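Local coordinates for Non-structural protein (Porcine reproductive and respiratory syndrome virus, PDB 3IFU) that is the leader protease Nsp1alpha, a zinc-binding papain-like cysteine protease released from the viral polyprotein, and probably inhibits host interferon-beta production, at residues 17-21 against 148-152; 77-81 against 105-111; 125-131 against 155-161. One frame throughout, in Å; residues are numbered along the deposited sequence.

Interaction 1 (17-21 against 148-152); sequences FVAEG and SDKPF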
ATOM      1  N   PHE A  17      -5.410   7.582  12.550  1.00 45.89           N
ATOM      2  CA  PHE A  17      -5.947   6.862  11.397  1.00 45.62           C
ATOM      3  C   PHE A  17      -5.546   5.401  11.545  1.00 46.38           C
ATOM      4  O   PHE A  17      -4.648   5.082  12.315  1.00 47.73           O
ATOM      5  CB  PHE A  17      -5.434   7.462  10.071  1.00 44.08           C
ATOM      6  CG  PHE A  17      -3.953   7.281   9.820  1.00 43.45           C
ATOM      7  CD1 PHE A  17      -3.463   6.113   9.232  1.00 42.93           C
ATOM      8  CD2 PHE A  17      -3.052   8.313  10.113  1.00 42.24           C
ATOM      9  CE1 PHE A  17      -2.094   5.978   8.932  1.00 40.97           C
ATOM     10  CE2 PHE A  17      -1.690   8.188   9.820  1.00 38.95           C
ATOM     11  CZ  PHE A  17      -1.210   7.020   9.226  1.00 40.17           C
ATOM     12  N   VAL A  18      -6.228   4.510  10.837  1.00 47.26           N
ATOM     13  CA  VAL A  18      -5.920   3.089  10.923  1.00 47.43           C
ATOM     14  C   VAL A  18      -5.494   2.507   9.574  1.00 48.96           C
ATOM     15  O   VAL A  18      -6.198   2.649   8.572  1.00 51.56           O
ATOM     16  CB  VAL A  18      -7.135   2.308  11.463  1.00 46.50           C
ATOM     17  CG1 VAL A  18      -6.759   0.872  11.751  1.00 44.55           C
ATOM     18  CG2 VAL A  18      -7.646   2.975  12.713  1.00 46.05           C
ATOM     19  N   ALA A  19      -4.320   1.875   9.557  1.00 49.77           N
ATOM     20  CA  ALA A  19      -3.761   1.243   8.357  1.00 50.07           C
ATOM     21  C   ALA A  19      -3.497  -0.204   8.752  1.00 51.92           C
ATOM     22  O   ALA A  19      -2.824  -0.475   9.750  1.00 50.99           O
ATOM     23  CB  ALA A  19      -2.473   1.929   7.939  1.00 47.71           C
ATOM     24  N   GLU A  20      -4.030  -1.131   7.963  1.00 54.16           N
ATOM     25  CA  GLU A  20      -3.918  -2.547   8.275  1.00 55.18           C
ATOM     26  C   GLU A  20      -4.289  -2.695   9.754  1.00 54.73           C
ATOM     27  O   GLU A  20      -5.365  -2.260  10.162  1.00 54.95           O
ATOM     28  CB  GLU A  20      -2.509  -3.065   7.965  1.00 56.82           C
ATOM     29  CG  GLU A  20      -2.210  -3.049   6.463  1.00 60.52           C
ATOM     30  CD  GLU A  20      -1.241  -4.138   6.016  1.00 63.30           C
ATOM     31  OE1 GLU A  20      -1.487  -5.322   6.330  1.00 64.30           O
ATOM     32  OE2 GLU A  20      -0.243  -3.816   5.335  1.00 65.45           O
ATOM     33  N   GLY A  21      -3.431  -3.279  10.571  1.00 53.19           N
ATOM     34  CA  GLY A  21      -3.801  -3.410  11.970  1.00 54.38           C
ATOM     35  C   GLY A  21      -3.586  -2.155  12.804  1.00 54.05           C
ATOM     36  O   GLY A  21      -4.478  -1.727  13.535  1.00 53.80           O
ATOM     37  N   SER A 148     -12.921   0.076   4.207  1.00 38.70           N
ATOM     38  CA  SER A 148     -11.708  -0.434   4.831  1.00 38.17           C
ATOM     39  C   SER A 148     -10.547  -0.201   3.878  1.00 39.56           C
ATOM     40  O   SER A 148     -10.752   0.061   2.686  1.00 38.17           O
ATOM     41  CB  SER A 148     -11.838  -1.933   5.124  1.00 38.11           C
ATOM     42  OG  SER A 148     -10.690  -2.424   5.800  1.00 38.54           O
ATOM     43  N   ASP A 149      -9.328  -0.296   4.401  1.00 39.98           N
ATOM     44  CA  ASP A 149      -8.147  -0.103   3.572  1.00 42.23           C
ATOM     45  C   ASP A 149      -7.687  -1.450   3.009  1.00 42.01           C
ATOM     46  O   ASP A 149      -6.723  -1.539   2.253  1.00 42.51           O
ATOM     47  CB  ASP A 149      -7.039   0.579   4.386  1.00 40.93           C
ATOM     48  CG  ASP A 149      -6.476  -0.306   5.478  1.00 43.74           C
ATOM     49  OD1 ASP A 149      -7.257  -0.910   6.244  1.00 47.14           O
ATOM     50  OD2 ASP A 149      -5.235  -0.387   5.575  1.00 43.22           O
ATOM     51  N   LYS A 150      -8.409  -2.498   3.378  1.00 43.31           N
ATOM     52  CA  LYS A 150      -8.112  -3.847   2.914  1.00 44.74           C
ATOM     53  C   LYS A 150      -9.422  -4.550   2.559  1.00 43.52           C
ATOM     54  O   LYS A 150     -10.486  -4.174   3.044  1.00 42.15           O
ATOM     55  CB  LYS A 150      -7.363  -4.628   4.001  1.00 46.06           C
ATOM     56  CG  LYS A 150      -5.884  -4.268   4.120  1.00 50.22           C
ATOM     57  CD  LYS A 150      -5.103  -4.782   2.911  1.00 54.32           C
ATOM     58  CE  LYS A 150      -3.598  -4.577   3.052  1.00 57.12           C
ATOM     59  NZ  LYS A 150      -3.221  -3.135   3.020  1.00 61.92           N
ATOM     60  N   PRO A 151      -9.359  -5.568   1.689  1.00 42.86           N
ATOM     61  CA  PRO A 151     -10.554  -6.312   1.281  1.00 42.48           C
ATOM     62  C   PRO A 151     -11.220  -6.964   2.483  1.00 42.30           C
ATOM     63  O   PRO A 151     -10.559  -7.253   3.481  1.00 43.31           O
ATOM     64  CB  PRO A 151      -9.997  -7.355   0.316  1.00 41.94           C
ATOM     65  CG  PRO A 151      -8.779  -6.704  -0.231  1.00 39.53           C
ATOM     66  CD  PRO A 151      -8.170  -6.086   0.996  1.00 40.91           C
ATOM     67  N   PHE A 152     -12.525  -7.182   2.391  1.00 41.59           N
ATOM     68  CA  PHE A 152     -13.260  -7.827   3.470  1.00 43.78           C
ATOM     69  C   PHE A 152     -14.507  -8.532   2.955  1.00 46.43           C
ATOM     70  O   PHE A 152     -15.020  -8.207   1.886  1.00 46.75           O
ATOM     71  CB  PHE A 152     -13.644  -6.817   4.575  1.00 42.94           C
ATOM     72  CG  PHE A 152     -14.558  -5.694   4.124  1.00 42.02           C
ATOM     73  CD1 PHE A 152     -14.031  -4.490   3.654  1.00 40.64           C
ATOM     74  CD2 PHE A 152     -15.950  -5.823   4.220  1.00 41.84           C
ATOM     75  CE1 PHE A 152     -14.873  -3.428   3.292  1.00 42.43           C
ATOM     76  CE2 PHE A 152     -16.811  -4.769   3.861  1.00 40.97           C
ATOM     77  CZ  PHE A 152     -16.275  -3.569   3.398  1.00 43.14           C
TER
HETATM   78  O   HOH W   1      -7.503  -1.358   8.846  1.00 47.93           O
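The Asp149 carboxylate is the main polar link of this contact, bonding Glu20 N directly and Glu20 O through a water. Its CA-to-CB bond points toward segment 17-21, and with chi1 in the p well (68°) the side chain lays OD2 against the backbone of Glu20: Glu20 N donates to Asp149 OD2 at 2.8 Å, nearly linear at 174°. The other oxygen, Asp149 OD1, is held by a water that donates to it at 2.7 Å and also to Glu20 O at 2.7 Å. The backbone of Glu20 takes positive phi (47/-125). Lys150 folds its side chain with chi1 and chi2 both m (-77° and -71°) and chi4 also m, bringing NZ to 3.6 Å from Glu20 CG; the salt bridge from Lys150 NZ to Glu20 OE2 is long at 3.8 Å. Glu20 and Lys150 also pack against Lys150 and Glu20, respectively, of the second subunit, so this charged edge lies at the dimer interface. Ala19 turns its CB away, and its CA passes 3.5 Å from Asp149 OD2. The two segments bury 163 Å² between them, a small area. A side-chain carboxylate bound to the backbone of a turn thus joins the hairpin of strands 16-18 and 23-25, in the zinc-finger region, to the loop after strand 147-148 of the papain-like protease region.

Interaction 2 (77-81 against 105-111); sequences WLSAI and IYRAGQL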
ATOM      1  N   TRP A  77     -14.378   4.560   8.895  1.00 42.27           N
ATOM      2  CA  TRP A  77     -13.801   5.589   8.033  1.00 42.65           C
ATOM      3  C   TRP A  77     -12.393   5.951   8.492  1.00 41.73           C
ATOM      4  O   TRP A  77     -11.625   6.543   7.738  1.00 43.33           O
ATOM      5  CB  TRP A  77     -14.662   6.856   8.016  1.00 43.93           C
ATOM      6  CG  TRP A  77     -15.147   7.282   9.365  1.00 46.92           C
ATOM      7  CD1 TRP A  77     -16.337   6.948   9.945  1.00 47.61           C
ATOM      8  CD2 TRP A  77     -14.451   8.095  10.318  1.00 47.02           C
ATOM      9  NE1 TRP A  77     -16.427   7.500  11.197  1.00 48.92           N
ATOM     10  CE2 TRP A  77     -15.283   8.215  11.452  1.00 49.36           C
ATOM     11  CE3 TRP A  77     -13.203   8.737  10.323  1.00 49.24           C
ATOM     12  CZ2 TRP A  77     -14.912   8.954  12.586  1.00 48.74           C
ATOM     13  CZ3 TRP A  77     -12.830   9.474  11.454  1.00 50.11           C
ATOM     14  CH2 TRP A  77     -13.686   9.574  12.567  1.00 50.11           C
ATOM     15  N   LEU A  78     -12.057   5.598   9.730  1.00 42.10           N
ATOM     16  CA  LEU A  78     -10.727   5.875  10.269  1.00 42.06           C
ATOM     17  C   LEU A  78      -9.710   5.098   9.446  1.00 43.95           C
ATOM     18  O   LEU A  78      -8.516   5.429   9.408  1.00 45.40           O
ATOM     19  CB  LEU A  78     -10.633   5.445  11.737  1.00 39.23           C
ATOM     20  CG  LEU A  78     -11.196   6.400  12.791  1.00 37.15           C
ATOM     21  CD1 LEU A  78     -11.128   5.756  14.158  1.00 34.22           C
ATOM     22  CD2 LEU A  78     -10.399   7.685  12.779  1.00 36.34           C
ATOM     23  N   SER A  79     -10.212   4.063   8.784  1.00 43.07           N
ATOM     24  CA  SER A  79      -9.412   3.194   7.941  1.00 41.54           C
ATOM     25  C   SER A  79      -9.259   3.739   6.512  1.00 40.52           C
ATOM     26  O   SER A  79      -8.397   3.292   5.766  1.00 40.66           O
ATOM     27  CB  SER A  79     -10.063   1.808   7.927  1.00 43.03           C
ATOM     28  OG  SER A  79      -9.467   0.958   6.974  1.00 50.02           O
ATOM     29  N   ALA A  80     -10.086   4.712   6.131  1.00 39.18           N
ATOM     30  CA  ALA A  80     -10.017   5.279   4.787  1.00 37.19           C
ATOM     31  C   ALA A  80      -9.160   6.543   4.694  1.00 37.52           C
ATOM     32  O   ALA A  80      -8.810   6.983   3.590  1.00 35.28           O
ATOM     33  CB  ALA A  80     -11.416   5.564   4.273  1.00 36.94           C
ATOM     34  N   ILE A  81      -8.803   7.110   5.845  1.00 36.12           N
ATOM     35  CA  ILE A  81      -8.001   8.329   5.878  1.00 36.99           C
ATOM     36  C   ILE A  81      -6.662   8.252   5.122  1.00 37.61           C
ATOM     37  O   ILE A  81      -6.387   9.087   4.252  1.00 36.85           O
ATOM     38  CB  ILE A  81      -7.753   8.792   7.338  1.00 35.46           C
ATOM     39  CG1 ILE A  81      -9.101   8.995   8.044  1.00 37.25           C
ATOM     40  CG2 ILE A  81      -6.967  10.095   7.348  1.00 32.76           C
ATOM     41  CD1 ILE A  81      -9.016   9.678   9.373  1.00 36.73           C
ATOM     42  N   ILE A 105     -12.795  14.417   7.322  1.00 47.89           N
ATOM     43  CA  ILE A 105     -13.493  13.201   7.719  1.00 47.39           C
ATOM     44  C   ILE A 105     -13.890  13.215   9.199  1.00 48.29           C
ATOM     45  O   ILE A 105     -15.044  12.929   9.534  1.00 49.04           O
ATOM     46  CB  ILE A 105     -12.629  11.954   7.359  1.00 44.91           C
ATOM     47  CG1 ILE A 105     -12.523  11.836   5.828  1.00 40.89           C
ATOM     48  CG2 ILE A 105     -13.240  10.695   7.939  1.00 44.87           C
ATOM     49  CD1 ILE A 105     -11.687  10.690   5.330  1.00 41.39           C
ATOM     50  N   TYR A 106     -12.953  13.561  10.077  1.00 46.10           N
ATOM     51  CA  TYR A 106     -13.249  13.636  11.507  1.00 45.24           C
ATOM     52  C   TYR A 106     -14.430  14.573  11.754  1.00 47.22           C
ATOM     53  O   TYR A 106     -15.336  14.256  12.529  1.00 47.86           O
ATOM     54  CB  TYR A 106     -12.043  14.156  12.291  1.00 40.17           C
ATOM     55  CG  TYR A 106     -11.157  13.080  12.843  1.00 38.51           C
ATOM     56  CD1 TYR A 106     -10.450  12.232  11.995  1.00 37.47           C
ATOM     57  CD2 TYR A 106     -11.013  12.913  14.217  1.00 37.75           C
ATOM     58  CE1 TYR A 106      -9.621  11.246  12.498  1.00 37.82           C
ATOM     59  CE2 TYR A 106     -10.184  11.924  14.736  1.00 37.36           C
ATOM     60  CZ  TYR A 106      -9.495  11.092  13.870  1.00 38.42           C
ATOM     61  OH  TYR A 106      -8.706  10.085  14.368  1.00 36.35           O
ATOM     62  N   ARG A 107     -14.407  15.734  11.104  1.00 47.02           N
ATOM     63  CA  ARG A 107     -15.475  16.710  11.258  1.00 47.59           C
ATOM     64  C   ARG A 107     -16.822  16.101  10.863  1.00 47.62           C
ATOM     65  O   ARG A 107     -17.792  16.159  11.620  1.00 47.39           O
ATOM     66  CB  ARG A 107     -15.188  17.944  10.401  1.00 48.40           C
ATOM     67  CG  ARG A 107     -16.279  18.984  10.472  1.00 51.09           C
ATOM     68  CD  ARG A 107     -15.833  20.322   9.935  1.00 51.96           C
ATOM     69  NE  ARG A 107     -15.793  20.372   8.481  1.00 54.78           N
ATOM     70  CZ  ARG A 107     -15.450  21.457   7.794  1.00 55.89           C
ATOM     71  NH1 ARG A 107     -15.119  22.567   8.440  1.00 56.58           N
ATOM     72  NH2 ARG A 107     -15.448  21.443   6.467  1.00 54.76           N
ATOM     73  N   ALA A 108     -16.871  15.514   9.675  1.00 48.44           N
ATOM     74  CA  ALA A 108     -18.087  14.894   9.177  1.00 49.84           C
ATOM     75  C   ALA A 108     -18.476  13.675  10.024  1.00 50.82           C
ATOM     76  O   ALA A 108     -19.651  13.296  10.065  1.00 51.44           O
ATOM     77  CB  ALA A 108     -17.898  14.485   7.720  1.00 49.13           C
ATOM     78  N   GLY A 109     -17.489  13.070  10.690  1.00 49.84           N
ATOM     79  CA  GLY A 109     -17.740  11.902  11.523  1.00 49.95           C
ATOM     80  C   GLY A 109     -18.279  10.708  10.752  1.00 50.44           C
ATOM     81  O   GLY A 109     -18.933   9.820  11.313  1.00 48.75           O
ATOM     82  N   GLN A 110     -18.002  10.693   9.454  1.00 50.13           N
ATOM     83  CA  GLN A 110     -18.452   9.629   8.575  1.00 52.21           C
ATOM     84  C   GLN A 110     -17.901   9.899   7.183  1.00 52.20           C
ATOM     85  O   GLN A 110     -17.389  10.984   6.920  1.00 53.65           O
ATOM     86  CB  GLN A 110     -19.981   9.600   8.523  1.00 53.51           C
ATOM     87  CG  GLN A 110     -20.612  10.949   8.182  1.00 56.93           C
ATOM     88  CD  GLN A 110     -22.136  10.886   8.085  1.00 59.12           C
ATOM     89  OE1 GLN A 110     -22.812  10.355   8.979  1.00 60.95           O
ATOM     90  NE2 GLN A 110     -22.684  11.439   7.004  1.00 57.22           N
ATOM     91  N   LEU A 111     -17.994   8.914   6.300  1.00 51.62           N
ATOM     92  CA  LEU A 111     -17.515   9.080   4.936  1.00 51.98           C
ATOM     93  C   LEU A 111     -18.752   9.157   4.061  1.00 52.85           C
ATOM     94  O   LEU A 111     -19.675   8.351   4.200  1.00 55.18           O
ATOM     95  CB  LEU A 111     -16.630   7.897   4.532  1.00 52.03           C
ATOM     96  CG  LEU A 111     -15.610   8.098   3.400  1.00 52.33           C
ATOM     97  CD1 LEU A 111     -14.946   9.484   3.474  1.00 51.43           C
ATOM     98  CD2 LEU A 111     -14.558   7.007   3.514  1.00 48.96           C
TER
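An indole set upright on a tyrosine ring is the striking feature here: the edge of Trp77 points at the face of Tyr106 in a T-shaped pair, with the six-membered ring centroid of Trp77 5.3 Å from that of Tyr106 and the planes at 78°. The closest atoms are Trp77 CZ3 and Tyr106 CD1, 3.7 Å apart. One indole face is overlaid by the backbone of Gln110, whose CA lies 4.0 Å from the Trp77 five-membered ring centroid and 26° off its normal, a CH-pi contact. The chain reaches that position after helix 94-108, where Gly109, the first residue beyond it, takes positive phi (62°). Aliphatic groups fill in around the rings: Ile81 CD1 meets the edge of Tyr106 at CE1 (3.5 Å), Ala80 CB touches Leu111 CD2 (3.5 Å), and Ile81 CG1 lies 4.1 Å from Ile105 CD1. The Tyr106 hydroxyl bonds to Val16 O, tying the helix end to the zinc-finger region. Trp77 directly follows the zinc ligand Cys76. Trp77 NE1 lies 3.4 Å from Gly109 O at a poor angle, so it makes no bond there. With 408 Å² buried and seven of nine touching residues buried, cohesion between the segments rests on aromatic and aliphatic packing.

Interaction 3 (125-131 against 155-161); sequences GCRWYPI and ATHVLTN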
ATOM      1  N   GLY A 125      -7.809  11.713  -9.515  1.00 48.60           N
ATOM      2  CA  GLY A 125      -7.420  10.430 -10.072  1.00 48.93           C
ATOM      3  C   GLY A 125      -7.991   9.140  -9.507  1.00 49.46           C
ATOM      4  O   GLY A 125      -7.685   8.063 -10.023  1.00 50.08           O
ATOM      5  N   CYS A 126      -8.805   9.218  -8.462  1.00 47.78           N
ATOM      6  CA  CYS A 126      -9.374   8.000  -7.896  1.00 47.64           C
ATOM      7  C   CYS A 126     -10.657   7.606  -8.621  1.00 47.25           C
ATOM      8  O   CYS A 126     -11.448   8.458  -9.015  1.00 46.85           O
ATOM      9  CB  CYS A 126      -9.657   8.172  -6.396  1.00 47.32           C
ATOM     10  SG  CYS A 126      -8.200   8.424  -5.353  1.00 45.62           S
ATOM     11  N   ARG A 127     -10.850   6.303  -8.787  1.00 46.77           N
ATOM     12  CA  ARG A 127     -12.024   5.773  -9.460  1.00 45.54           C
ATOM     13  C   ARG A 127     -12.484   4.554  -8.690  1.00 45.32           C
ATOM     14  O   ARG A 127     -11.661   3.857  -8.102  1.00 47.62           O
ATOM     15  CB  ARG A 127     -11.666   5.357 -10.888  1.00 46.09           C
ATOM     16  CG  ARG A 127     -11.143   6.490 -11.773  1.00 47.96           C
ATOM     17  CD  ARG A 127     -12.277   7.365 -12.325  1.00 47.95           C
ATOM     18  NE  ARG A 127     -11.778   8.508 -13.093  1.00 46.69           N
ATOM     19  CZ  ARG A 127     -11.223   9.601 -12.564  1.00 46.77           C
ATOM     20  NH1 ARG A 127     -11.091   9.727 -11.252  1.00 43.11           N
ATOM     21  NH2 ARG A 127     -10.785  10.571 -13.355  1.00 49.54           N
ATOM     22  N   TRP A 128     -13.793   4.306  -8.670  1.00 43.94           N
ATOM     23  CA  TRP A 128     -14.331   3.127  -7.997  1.00 42.19           C
ATOM     24  C   TRP A 128     -14.355   2.000  -9.020  1.00 42.96           C
ATOM     25  O   TRP A 128     -14.472   2.247 -10.217  1.00 42.71           O
ATOM     26  CB  TRP A 128     -15.756   3.364  -7.487  1.00 40.01           C
ATOM     27  CG  TRP A 128     -15.834   4.201  -6.252  1.00 39.82           C
ATOM     28  CD1 TRP A 128     -16.199   5.515  -6.173  1.00 37.94           C
ATOM     29  CD2 TRP A 128     -15.513   3.790  -4.913  1.00 37.45           C
ATOM     30  NE1 TRP A 128     -16.125   5.950  -4.868  1.00 39.67           N
ATOM     31  CE2 TRP A 128     -15.705   4.912  -4.074  1.00 38.02           C
ATOM     32  CE3 TRP A 128     -15.081   2.583  -4.341  1.00 33.96           C
ATOM     33  CZ2 TRP A 128     -15.478   4.865  -2.689  1.00 36.33           C
ATOM     34  CZ3 TRP A 128     -14.854   2.536  -2.963  1.00 34.38           C
ATOM     35  CH2 TRP A 128     -15.054   3.671  -2.156  1.00 35.78           C
ATOM     36  N   TYR A 129     -14.232   0.765  -8.556  1.00 43.61           N
ATOM     37  CA  TYR A 129     -14.251  -0.377  -9.454  1.00 46.27           C
ATOM     38  C   TYR A 129     -14.974  -1.520  -8.777  1.00 49.10           C
ATOM     39  O   TYR A 129     -14.856  -1.706  -7.559  1.00 51.95           O
ATOM     40  CB  TYR A 129     -12.832  -0.841  -9.785  1.00 46.02           C
ATOM     41  CG  TYR A 129     -12.002   0.135 -10.584  1.00 48.02           C
ATOM     42  CD1 TYR A 129     -11.970   0.077 -11.975  1.00 47.53           C
ATOM     43  CD2 TYR A 129     -11.241   1.114  -9.947  1.00 46.82           C
ATOM     44  CE1 TYR A 129     -11.197   0.966 -12.713  1.00 48.03           C
ATOM     45  CE2 TYR A 129     -10.470   2.010 -10.672  1.00 48.15           C
ATOM     46  CZ  TYR A 129     -10.448   1.935 -12.055  1.00 47.92           C
ATOM     47  OH  TYR A 129      -9.683   2.828 -12.775  1.00 44.95           O
ATOM     48  N   PRO A 130     -15.763  -2.286  -9.546  1.00 48.71           N
ATOM     49  CA  PRO A 130     -16.489  -3.425  -8.975  1.00 48.28           C
ATOM     50  C   PRO A 130     -15.419  -4.469  -8.704  1.00 47.58           C
ATOM     51  O   PRO A 130     -14.668  -4.821  -9.606  1.00 48.34           O
ATOM     52  CB  PRO A 130     -17.414  -3.852 -10.110  1.00 48.28           C
ATOM     53  CG  PRO A 130     -17.632  -2.573 -10.872  1.00 49.87           C
ATOM     54  CD  PRO A 130     -16.251  -1.976 -10.900  1.00 48.07           C
ATOM     55  N   ILE A 131     -15.324  -4.949  -7.472  1.00 46.69           N
ATOM     56  CA  ILE A 131     -14.304  -5.940  -7.160  1.00 46.88           C
ATOM     57  C   ILE A 131     -14.548  -7.210  -7.972  1.00 48.30           C
ATOM     58  O   ILE A 131     -15.637  -7.776  -7.936  1.00 50.22           O
ATOM     59  CB  ILE A 131     -14.286  -6.286  -5.656  1.00 43.99           C
ATOM     60  CG1 ILE A 131     -13.960  -5.040  -4.832  1.00 41.69           C
ATOM     61  CG2 ILE A 131     -13.258  -7.367  -5.392  1.00 41.43           C
ATOM     62  CD1 ILE A 131     -14.210  -5.205  -3.340  1.00 39.65           C
ATOM     63  N   ALA A 155     -17.377  -6.576   0.849  1.00 50.30           N
ATOM     64  CA  ALA A 155     -16.958  -5.464  -0.005  1.00 49.11           C
ATOM     65  C   ALA A 155     -17.328  -5.729  -1.468  1.00 48.81           C
ATOM     66  O   ALA A 155     -17.173  -6.842  -1.964  1.00 48.55           O
ATOM     67  CB  ALA A 155     -15.457  -5.234   0.127  1.00 46.24           C
ATOM     68  N   THR A 156     -17.815  -4.700  -2.153  1.00 48.24           N
ATOM     69  CA  THR A 156     -18.220  -4.837  -3.545  1.00 48.16           C
ATOM     70  C   THR A 156     -17.461  -3.887  -4.461  1.00 47.74           C
ATOM     71  O   THR A 156     -17.432  -4.080  -5.673  1.00 48.82           O
ATOM     72  CB  THR A 156     -19.728  -4.546  -3.716  1.00 47.64           C
ATOM     73  OG1 THR A 156     -19.968  -3.154  -3.492  1.00 47.98           O
ATOM     74  CG2 THR A 156     -20.547  -5.349  -2.716  1.00 45.51           C
ATOM     75  N   HIS A 157     -16.849  -2.860  -3.884  1.00 46.96           N
ATOM     76  CA  HIS A 157     -16.109  -1.892  -4.681  1.00 47.35           C
ATOM     77  C   HIS A 157     -14.774  -1.486  -4.083  1.00 47.13           C
ATOM     78  O   HIS A 157     -14.573  -1.548  -2.871  1.00 47.27           O
ATOM     79  CB  HIS A 157     -16.967  -0.648  -4.899  1.00 49.30           C
ATOM     80  CG  HIS A 157     -18.211  -0.916  -5.680  1.00 51.97           C
ATOM     81  ND1 HIS A 157     -18.206  -1.066  -7.050  1.00 52.98           N
ATOM     82  CD2 HIS A 157     -19.482  -1.150  -5.278  1.00 51.97           C
ATOM     83  CE1 HIS A 157     -19.421  -1.386  -7.457  1.00 53.05           C
ATOM     84  NE2 HIS A 157     -20.213  -1.445  -6.402  1.00 54.21           N
ATOM     85  N   VAL A 158     -13.857  -1.077  -4.951  1.00 46.37           N
ATOM     86  CA  VAL A 158     -12.545  -0.635  -4.511  1.00 43.76           C
ATOM     87  C   VAL A 158     -12.214   0.687  -5.186  1.00 43.87           C
ATOM     88  O   VAL A 158     -12.346   0.832  -6.397  1.00 43.85           O
ATOM     89  CB  VAL A 158     -11.458  -1.672  -4.842  1.00 43.25           C
ATOM     90  CG1 VAL A 158     -11.404  -1.912  -6.340  1.00 40.94           C
ATOM     91  CG2 VAL A 158     -10.109  -1.197  -4.310  1.00 43.58           C
ATOM     92  N   LEU A 159     -11.802   1.655  -4.376  1.00 43.48           N
ATOM     93  CA  LEU A 159     -11.441   2.985  -4.850  1.00 43.31           C
ATOM     94  C   LEU A 159      -9.926   3.024  -5.023  1.00 44.09           C
ATOM     95  O   LEU A 159      -9.175   2.853  -4.054  1.00 44.61           O
ATOM     96  CB  LEU A 159     -11.877   4.029  -3.823  1.00 41.73           C
ATOM     97  CG  LEU A 159     -11.520   5.495  -4.060  1.00 44.01           C
ATOM     98  CD1 LEU A 159     -12.249   6.017  -5.282  1.00 42.37           C
ATOM     99  CD2 LEU A 159     -11.897   6.313  -2.824  1.00 43.85           C
ATOM    100  N   THR A 160      -9.469   3.236  -6.252  1.00 42.45           N
ATOM    101  CA  THR A 160      -8.036   3.286  -6.486  1.00 42.01           C
ATOM    102  C   THR A 160      -7.651   4.260  -7.586  1.00 42.14           C
ATOM    103  O   THR A 160      -8.451   4.588  -8.457  1.00 41.95           O
ATOM    104  CB  THR A 160      -7.483   1.889  -6.841  1.00 42.76           C
ATOM    105  OG1 THR A 160      -6.057   1.949  -6.947  1.00 39.56           O
ATOM    106  CG2 THR A 160      -8.067   1.405  -8.162  1.00 42.13           C
ATOM    107  N   ASN A 161      -6.411   4.723  -7.532  1.00 43.08           N
ATOM    108  CA  ASN A 161      -5.907   5.650  -8.532  1.00 43.90           C
ATOM    109  C   ASN A 161      -5.063   4.873  -9.526  1.00 42.39           C
ATOM    110  O   ASN A 161      -4.438   5.445 -10.407  1.00 45.00           O
ATOM    111  CB  ASN A 161      -5.070   6.760  -7.879  1.00 44.36           C
ATOM    112  CG  ASN A 161      -3.821   6.233  -7.189  1.00 44.68           C
ATOM    113  OD1 ASN A 161      -2.960   7.010  -6.780  1.00 47.28           O
ATOM    114  ND2 ASN A 161      -3.722   4.916  -7.050  1.00 44.10           N
TER
HETATM  115  O   HOH W   2      -7.861   4.595 -11.282  1.00 39.21           O
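Strands 127-130 and 157-160 pair antiparallel in the four-stranded sheet of the papain-like protease region, with 127-130 outermost and 157-160 joined on its other side to strand 140-142. Their short axes approach to 4.5 Å with N-to-C directions at 150°. Arg127-Thr160 and Tyr129-Val158 are hydrogen-bonded pairs: Arg127 N donates to Thr160 O at 3.0 Å and Thr160 N to Arg127 O at 2.9 Å, while Val158 N reaches Tyr129 O at 2.9 Å and the return bond from Tyr129 N to Val158 O, also 2.9 Å, is weak at 128°. Between and beyond them Trp128-Leu159 and Pro130-His157 are non-hydrogen-bonded pairs, with CA atoms 4.3 and 4.6 Å apart. Past the strand, Ile131 N donates to Thr156 O at 2.9 Å. Thr156 and His157 both face Ala142, a classic beta bulge on the far side of strand 157-160.

The side chains divide between two faces. On that of Trp128, Pro130, His157 and Leu159, Leu159 CB sits over the indole, 3.4 Å from the Trp128 six-membered ring centroid and 11° off its normal, and Leu159 CD1 touches Cys126 CB at 3.6 Å. His157 ND1 gives a weak bond to Tyr129 O at 3.4 Å. The face of Arg127, Tyr129, Val158 and Thr160 packs Tyr129 CB on Val158 CG1 at 3.9 Å and Tyr129 CE2 on Thr160 CG2 at 3.5 Å. A water links the two strands, accepting from Tyr129 OH at 2.9 Å and donating to Thr160 O at 2.9 Å.

Overall arrangement
Interaction 2 is the most central, its centre about 5 Å from the centre of the chain, and is almost wholly apolar; interaction 1, at about 8 Å, has a buried carboxylate but a charged rim; interaction 3, at about 15 Å and partly buried, relies on backbone pairing. Interactions 1 and 2 touch directly: Val18 N lies 2.9 Å from Leu78 O, a probable hydrogen bond, so the zinc-finger hairpin meets the loop leading into helix 81-87. Interaction 2 is nested within the chain loop closed by interaction 1. Interaction 3 adjoins 148-152 only in sequence, and its centre is about 17 Å from that of interaction 2. Interactions 1 and 3 both reach the second subunit; interaction 2 does not.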